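PDB 6QVF: prepilin-like protein from Thermus thermophilus, which probably serves as a DNA receptor at the tip of a type IV pilus, helping the bacterium take up foreign DNA during natural competence. Local coordinates for residues S57-F60 with V61-Y64; G79-V82 with A83-R86; Y64-C67 with P68-A72. All coordinates share one frame; numbering follows the deposited sequence.

Contact 1: residues S57-F60 with V61-Y64; sequences SFYF and VDYY
Tyr63 N donates to Tyr59 O over 2.9 Å, and Tyr64 N repeats the step one residue on, reaching Phe60 O at 2.8 Å. These are i to i+4 helical bonds. Just before them Val61 N donates to Phe58 O at 3.1 Å, an i to i+3 bond where the chain bends from strand into helix. Asp62 folds its carboxylate back toward this bend: with CG anti to its own carbonyl carbon (chi1 -57°), OD2 comes within 3.5 Å of Tyr59 CA. Its charge is met by two arginines, Arg78 at OD1 and Arg86 at OD2, which makes a buried aspartate tolerable here and is likely to keep it ionised. Arg86 also lies against the Tyr59 ring in a cation-pi contact, while Tyr59 OH bonds to Glu33.

Outward from the polar groups, the aromatics pack one helical turn apart. Phe60 and Tyr64 lie side by side and point the same way, Phe60 CE1 resting 4.0 Å from Tyr64 CB; Tyr63 CE2 sits at the edge of the Tyr59 ring, near its plane. Val61 CG2 lies 4.4 Å from Phe58 CB, and the valine side chain packs on Pro154. Large flat side chains suit this short helix because it is enclosed: Phe60 and Tyr64 press on Val118, Phe60 and Tyr63 also touch helix 2-30, and Phe58 meets Ser32 of strand 32-35. The helix thus continues directly from strand 55-58 and packs against helix 2-30 and strand 117-125 of the four-stranded sheet.

Contact 2: residues G79-V82 with A83-R86; sequences GGSV and ANLR
Ser81 swings its hydroxyl over to Ala83: a chi1 of 174° turns OG away from the serine's own nitrogen and lays it beside the carbonyl carbon, from where it accepts a hydrogen bond from Ala83 N at 3.0 Å. In Leu85 the first torsion (-55°) sets CG anti to the carbonyl carbon, and the extended second one carries CD1 back to Val82, 3.9 Å from Val82 CA. The backbone closes around these groups. Asn84 N donates to Ser81 O at 3.0 Å and Leu85 N to Val82 O at 3.2 Å, two successive i to i+3 bonds.

The serine OG bond to the amide two residues ahead is an ST turn, here leading into a single turn of 3-10 helix at Val82 and Ala83 within the long loop between helix 59-66 and strand 92-97. Without the hydroxyl, as with an alanine at this position, Ala83 N would probably lose its acceptor and the start of the turn could fray. Ala83 CB also touches the hydroxyl, 3.3 Å from Ser81 OG. The positive phi of Gly79 is one that glycine adopts easily, and a CB here would lie tight against Asn84 ND2, which itself packs 3.9 Å from Ser81 CB.

Beyond the turn, Leu85 is the buried member, its apolar side chain inserted against Asp62, Phe65 and Ser66 of helix 59-66. Val82 leans on Ala72, and its carbonyl oxygen takes a weak hydrogen bond from Arg70, while Asn84 O accepts a hydrogen bond from Arg78.

Contact 3: residues Y64-C67 with P68-A72; sequences YFSC and PTRVA
Phe65 and Val71 meet where the chain leaves the helix and doubles back. The backbone sets Phe65 CB 3.5 Å from Val71 O, and a chi1 of -72°, with CG anti to the carbonyl carbon, then turns the ring so that CD1 reaches Val71 CG1 at 4.3 Å. Valine, branched at CB, holds CG1 out beside its own carbonyl carbon to meet that ring. A second aromatic covers the phenylalanine: Tyr64 CD2 stands 3.6 Å above the Phe65 ring, over its centre.

Behind the side chains, Phe65 O accepts one hydrogen bond, from Val71 N six positions on at 2.9 Å, supplemented by a weaker CA-H...O contact from Arg70 CA at 3.2 Å. Between these ends the chain reverses through a cis-proline (type VIa) turn, Ser66 to Thr69, at the C-terminal end of helix 59-66. The peptide between Cys67 and Pro68 is cis, a geometry that proline accommodates more readily than other residues; it draws Cys67 CA and Pro68 CA to 3.0 Å. With SG anti to its carbonyl carbon (chi1 -65°), Cys67 forms the disulfide with Cys91, which links the residue just after the helix to the one just before strand 92-97. Ser66 OG hydrogen-bonds to Asp62 O, and Ser66 CB packs on Arg70 CG at 4.3 Å. From there the arginine chain bends at chi3 (51°).

Along the chain the order is contact 1, contact 3, contact 2. Contacts 1 and 3 lie at the two ends of helix 59-66 and share Tyr64, their centres about 10 Å apart; contact 2 lies farther along the loop that follows, about 11 Å from the centre of contact 1 and 10 Å from that of contact 3. The loop folds back on the helix: Arg86 joins contact 2 to contact 1 through Asp62 and Ser57, and Val82 packs its CG1 on Val71 and Ala72 of contact 3. All three lie in the region connecting helix 2-30 to the four-stranded sheet, the alpha-beta loop of type IV pilins, and these links bring its parts together.

Contact 1: residues S57-F60 with V61-Y64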
loop_
_atom_site.group_PDB
_atom_site.type_symbol
_atom_site.label_atom_id
_atom_site.label_comp_id
_atom_site.label_asym_id
_atom_site.label_seq_id
_atom_site.Cartn_x
_atom_site.Cartn_y
_atom_site.Cartn_z
ATOM N N SER B 57 -5.477 0.547 -26.641
ATOM C CA SER B 57 -6.479 0.308 -25.643
ATOM C C SER B 57 -5.765 -0.004 -24.339
ATOM O O SER B 57 -4.904 -0.904 -24.288
ATOM C CB SER B 57 -7.370 -0.827 -26.051
ATOM O OG SER B 57 -8.399 -1.099 -25.091
ATOM N N PHE B 58 -6.142 0.731 -23.282
ATOM C CA PHE B 58 -5.529 0.525 -21.964
ATOM C C PHE B 58 -6.488 -0.209 -21.027
ATOM O O PHE B 58 -7.574 0.271 -20.763
ATOM C CB PHE B 58 -5.155 1.862 -21.321
ATOM C CG PHE B 58 -4.161 2.669 -22.106
ATOM C CD1 PHE B 58 -2.829 2.350 -22.057
ATOM C CD2 PHE B 58 -4.546 3.722 -22.921
ATOM C CE1 PHE B 58 -1.894 3.077 -22.760
ATOM C CE2 PHE B 58 -3.601 4.434 -23.645
ATOM C CZ PHE B 58 -2.281 4.101 -23.564
ATOM N N TYR B 59 -6.037 -1.342 -20.509
ATOM C CA TYR B 59 -6.831 -2.077 -19.539
ATOM C C TYR B 59 -7.046 -1.239 -18.268
ATOM O O TYR B 59 -7.948 -1.548 -17.493
ATOM C CB TYR B 59 -6.197 -3.429 -19.213
ATOM C CG TYR B 59 -6.461 -4.500 -20.237
ATOM C CD1 TYR B 59 -5.940 -4.402 -21.517
ATOM C CD2 TYR B 59 -7.326 -5.540 -19.980
ATOM C CE1 TYR B 59 -6.185 -5.377 -22.475
ATOM C CE2 TYR B 59 -7.561 -6.539 -20.915
ATOM C CZ TYR B 59 -7.022 -6.436 -22.187
ATOM O OH TYR B 59 -7.282 -7.387 -23.142
ATOM N N PHE B 60 -6.174 -0.264 -18.030
ATOM C CA PHE B 60 -6.345 0.644 -16.892
ATOM C C PHE B 60 -7.802 1.126 -16.839
ATOM O O PHE B 60 -8.431 1.197 -15.770
ATOM C CB PHE B 60 -5.363 1.806 -16.981
ATOM C CG PHE B 60 -5.499 2.778 -15.849
ATOM C CD1 PHE B 60 -6.485 3.759 -15.866
ATOM C CD2 PHE B 60 -4.682 2.651 -14.743
ATOM C CE1 PHE B 60 -6.640 4.612 -14.780
ATOM C CE2 PHE B 60 -4.810 3.553 -13.687
ATOM C CZ PHE B 60 -5.787 4.507 -13.707
ATOM N N VAL B 61 -8.326 1.516 -18.000
ATOM C CA VAL B 61 -9.698 2.051 -18.071
ATOM C C VAL B 61 -10.713 1.006 -17.622
ATOM O O VAL B 61 -11.635 1.307 -16.849
ATOM C CB VAL B 61 -10.007 2.550 -19.492
ATOM C CG1 VAL B 61 -11.433 3.070 -19.634
ATOM C CG2 VAL B 61 -9.007 3.597 -19.936
ATOM N N ASP B 62 -10.576 -0.222 -18.125
ATOM C CA ASP B 62 -11.474 -1.292 -17.790
ATOM C C ASP B 62 -11.456 -1.558 -16.285
ATOM O O ASP B 62 -12.510 -1.638 -15.653
ATOM C CB ASP B 62 -11.163 -2.558 -18.579
ATOM C CG ASP B 62 -11.222 -2.254 -20.063
ATOM O OD1 ASP B 62 -12.345 -2.172 -20.586
ATOM O OD2 ASP B 62 -10.141 -2.008 -20.654
ATOM N N TYR B 63 -10.269 -1.660 -15.710
ATOM C CA TYR B 63 -10.210 -1.966 -14.270
ATOM C C TYR B 63 -10.727 -0.776 -13.451
ATOM O O TYR B 63 -11.441 -0.983 -12.445
ATOM C CB TYR B 63 -8.792 -2.344 -13.840
ATOM C CG TYR B 63 -8.438 -3.762 -14.225
ATOM C CD1 TYR B 63 -8.964 -4.831 -13.527
ATOM C CD2 TYR B 63 -7.550 -4.034 -15.258
ATOM C CE1 TYR B 63 -8.692 -6.133 -13.891
ATOM C CE2 TYR B 63 -7.248 -5.331 -15.613
ATOM C CZ TYR B 63 -7.808 -6.383 -14.924
ATOM O OH TYR B 63 -7.488 -7.658 -15.287
ATOM N N TYR B 64 -10.327 0.447 -13.813
ATOM C CA TYR B 64 -10.716 1.648 -13.073
ATOM C C TYR B 64 -12.243 1.768 -12.997
ATOM O O TYR B 64 -12.775 1.994 -11.910
ATOM C CB TYR B 64 -10.110 2.913 -13.682
ATOM C CG TYR B 64 -10.488 4.159 -12.921
ATOM C CD1 TYR B 64 -9.872 4.502 -11.735
ATOM C CD2 TYR B 64 -11.547 4.957 -13.336
ATOM C CE1 TYR B 64 -10.266 5.601 -10.987
ATOM C CE2 TYR B 64 -11.944 6.054 -12.589
ATOM C CZ TYR B 64 -11.314 6.381 -11.413
ATOM O OH TYR B 64 -11.765 7.426 -10.643
#

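Contact 2: residues G79-V82 with A83-R86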
loop_
_atom_site.group_PDB
_atom_site.type_symbol
_atom_site.label_atom_id
_atom_site.label_comp_id
_atom_site.label_asym_id
_atom_site.label_seq_id
_atom_site.Cartn_x
_atom_site.Cartn_y
_atom_site.Cartn_z
ATOM N N GLY B 79 -17.014 6.041 -24.977
ATOM C CA GLY B 79 -18.361 6.444 -25.390
ATOM C C GLY B 79 -19.316 6.659 -24.223
ATOM O O GLY B 79 -20.542 6.684 -24.398
ATOM N N GLY B 80 -18.769 6.811 -23.020
ATOM C CA GLY B 80 -19.593 7.080 -21.812
ATOM C C GLY B 80 -20.450 5.901 -21.411
ATOM O O GLY B 80 -21.389 6.104 -20.632
ATOM N N SER B 81 -20.105 4.681 -21.865
ATOM C CA SER B 81 -20.982 3.529 -21.686
ATOM C C SER B 81 -20.278 2.350 -21.017
ATOM O O SER B 81 -19.174 1.950 -21.419
ATOM C CB SER B 81 -21.548 3.078 -23.003
ATOM O OG SER B 81 -22.276 1.880 -22.839
ATOM N N VAL B 82 -20.955 1.752 -20.023
ATOM C CA VAL B 82 -20.440 0.525 -19.385
ATOM C C VAL B 82 -20.369 -0.624 -20.401
ATOM O O VAL B 82 -19.658 -1.612 -20.144
ATOM C CB VAL B 82 -21.222 0.096 -18.126
ATOM C CG1 VAL B 82 -21.173 1.168 -17.069
ATOM C CG2 VAL B 82 -22.649 -0.309 -18.428
ATOM N N ALA B 83 -21.127 -0.534 -21.504
ATOM C CA ALA B 83 -21.100 -1.583 -22.528
ATOM C C ALA B 83 -19.740 -1.626 -23.242
ATOM O O ALA B 83 -19.402 -2.593 -23.878
ATOM C CB ALA B 83 -22.220 -1.387 -23.517
ATOM N N ASN B 84 -18.959 -0.558 -23.121
ATOM C CA ASN B 84 -17.658 -0.448 -23.787
ATOM C C ASN B 84 -16.522 -0.640 -22.780
ATOM O O ASN B 84 -15.393 -0.242 -23.025
ATOM C CB ASN B 84 -17.522 0.897 -24.498
ATOM C CG ASN B 84 -18.543 1.055 -25.609
ATOM O OD1 ASN B 84 -18.957 0.055 -26.201
ATOM N ND2 ASN B 84 -18.977 2.288 -25.856
ATOM N N LEU B 85 -16.829 -1.276 -21.650
ATOM C CA LEU B 85 -15.828 -1.823 -20.716
ATOM C C LEU B 85 -15.738 -3.346 -20.907
ATOM O O LEU B 85 -16.748 -4.063 -21.100
ATOM C CB LEU B 85 -16.212 -1.460 -19.283
ATOM C CG LEU B 85 -16.425 0.005 -18.958
ATOM C CD1 LEU B 85 -17.030 0.103 -17.578
ATOM C CD2 LEU B 85 -15.127 0.791 -19.041
ATOM N N ARG B 86 -14.511 -3.861 -20.872
ATOM C CA ARG B 86 -14.275 -5.243 -21.175
ATOM C C ARG B 86 -15.000 -6.143 -20.178
ATOM O O ARG B 86 -14.934 -5.939 -18.973
ATOM C CB ARG B 86 -12.779 -5.545 -21.121
ATOM C CG ARG B 86 -12.033 -5.128 -22.368
ATOM C CD ARG B 86 -10.560 -5.413 -22.242
ATOM N NE ARG B 86 -9.912 -5.154 -23.538
ATOM C CZ ARG B 86 -9.309 -4.027 -23.905
ATOM N NH1 ARG B 86 -9.256 -2.974 -23.094
ATOM N NH2 ARG B 86 -8.761 -3.961 -25.109
#

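Contact 3: residues Y64-C67 with P68-A72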
loop_
_atom_site.group_PDB
_atom_site.type_symbol
_atom_site.label_atom_id
_atom_site.label_comp_id
_atom_site.label_asym_id
_atom_site.label_seq_id
_atom_site.Cartn_x
_atom_site.Cartn_y
_atom_site.Cartn_z
ATOM N N TYR B 64 -10.327 0.447 -13.813
ATOM C CA TYR B 64 -10.716 1.648 -13.073
ATOM C C TYR B 64 -12.243 1.768 -12.997
ATOM O O TYR B 64 -12.775 1.994 -11.910
ATOM C CB TYR B 64 -10.110 2.913 -13.682
ATOM C CG TYR B 64 -10.488 4.159 -12.921
ATOM C CD1 TYR B 64 -9.872 4.502 -11.735
ATOM C CD2 TYR B 64 -11.547 4.957 -13.336
ATOM C CE1 TYR B 64 -10.266 5.601 -10.987
ATOM C CE2 TYR B 64 -11.944 6.054 -12.589
ATOM C CZ TYR B 64 -11.314 6.381 -11.413
ATOM O OH TYR B 64 -11.765 7.426 -10.643
ATOM N N PHE B 65 -12.936 1.615 -14.127
ATOM C CA PHE B 65 -14.368 1.799 -14.160
ATOM C C PHE B 65 -15.157 0.525 -13.801
ATOM O O PHE B 65 -16.380 0.634 -13.524
ATOM C CB PHE B 65 -14.809 2.355 -15.516
ATOM C CG PHE B 65 -14.419 3.798 -15.686
ATOM C CD1 PHE B 65 -15.076 4.798 -14.990
ATOM C CD2 PHE B 65 -13.409 4.159 -16.562
ATOM C CE1 PHE B 65 -14.727 6.129 -15.155
ATOM C CE2 PHE B 65 -13.064 5.484 -16.709
ATOM C CZ PHE B 65 -13.713 6.468 -16.019
ATOM N N SER B 66 -14.530 -0.655 -13.782
ATOM C CA SER B 66 -15.271 -1.889 -13.520
ATOM C C SER B 66 -15.177 -2.341 -12.071
ATOM O O SER B 66 -15.974 -3.146 -11.674
ATOM C CB SER B 66 -14.813 -3.020 -14.394
ATOM O OG SER B 66 -14.933 -2.674 -15.776
ATOM N N CYS B 67 -14.188 -1.849 -11.321
ATOM C CA CYS B 67 -13.813 -2.473 -10.062
ATOM C C CYS B 67 -13.884 -1.460 -8.935
ATOM O O CYS B 67 -13.278 -0.399 -9.042
ATOM C CB CYS B 67 -12.405 -3.015 -10.151
ATOM S SG CYS B 67 -12.216 -4.356 -11.341
ATOM N N PRO B 68 -14.553 -1.775 -7.783
ATOM C CA PRO B 68 -15.190 -3.062 -7.510
ATOM C C PRO B 68 -16.580 -3.259 -8.114
ATOM O O PRO B 68 -17.067 -4.365 -8.146
ATOM C CB PRO B 68 -15.328 -3.067 -5.991
ATOM C CG PRO B 68 -15.483 -1.605 -5.645
ATOM C CD PRO B 68 -14.635 -0.845 -6.641
ATOM N N THR B 69 -17.143 -2.184 -8.625
ATOM C CA THR B 69 -18.446 -2.169 -9.281
ATOM C C THR B 69 -18.333 -1.327 -10.545
ATOM O O THR B 69 -17.478 -0.477 -10.598
ATOM C CB THR B 69 -19.547 -1.565 -8.406
ATOM O OG1 THR B 69 -19.230 -0.210 -8.064
ATOM C CG2 THR B 69 -19.772 -2.335 -7.127
ATOM N N ARG B 70 -19.177 -1.614 -11.534
ATOM C CA ARG B 70 -19.130 -0.952 -12.832
ATOM C C ARG B 70 -19.836 0.405 -12.743
ATOM O O ARG B 70 -21.006 0.519 -12.263
ATOM C CB ARG B 70 -19.792 -1.826 -13.898
ATOM C CG ARG B 70 -19.067 -3.127 -14.176
ATOM C CD ARG B 70 -19.795 -3.968 -15.204
ATOM N NE ARG B 70 -20.139 -3.251 -16.413
ATOM C CZ ARG B 70 -21.005 -3.701 -17.318
ATOM N NH1 ARG B 70 -21.507 -4.902 -17.182
ATOM N NH2 ARG B 70 -21.373 -2.963 -18.341
ATOM N N VAL B 71 -19.116 1.428 -13.188
ATOM C CA VAL B 71 -19.545 2.826 -13.248
ATOM C C VAL B 71 -19.320 3.287 -14.689
ATOM O O VAL B 71 -18.286 2.976 -15.292
ATOM C CB VAL B 71 -18.655 3.639 -12.278
ATOM C CG1 VAL B 71 -18.621 5.110 -12.601
ATOM C CG2 VAL B 71 -19.043 3.366 -10.843
ATOM N N ALA B 72 -20.284 4.004 -15.263
ATOM C CA ALA B 72 -20.127 4.569 -16.599
ATOM C C ALA B 72 -19.044 5.644 -16.613
ATOM O O ALA B 72 -19.037 6.555 -15.796
ATOM C CB ALA B 72 -21.435 5.122 -17.101
#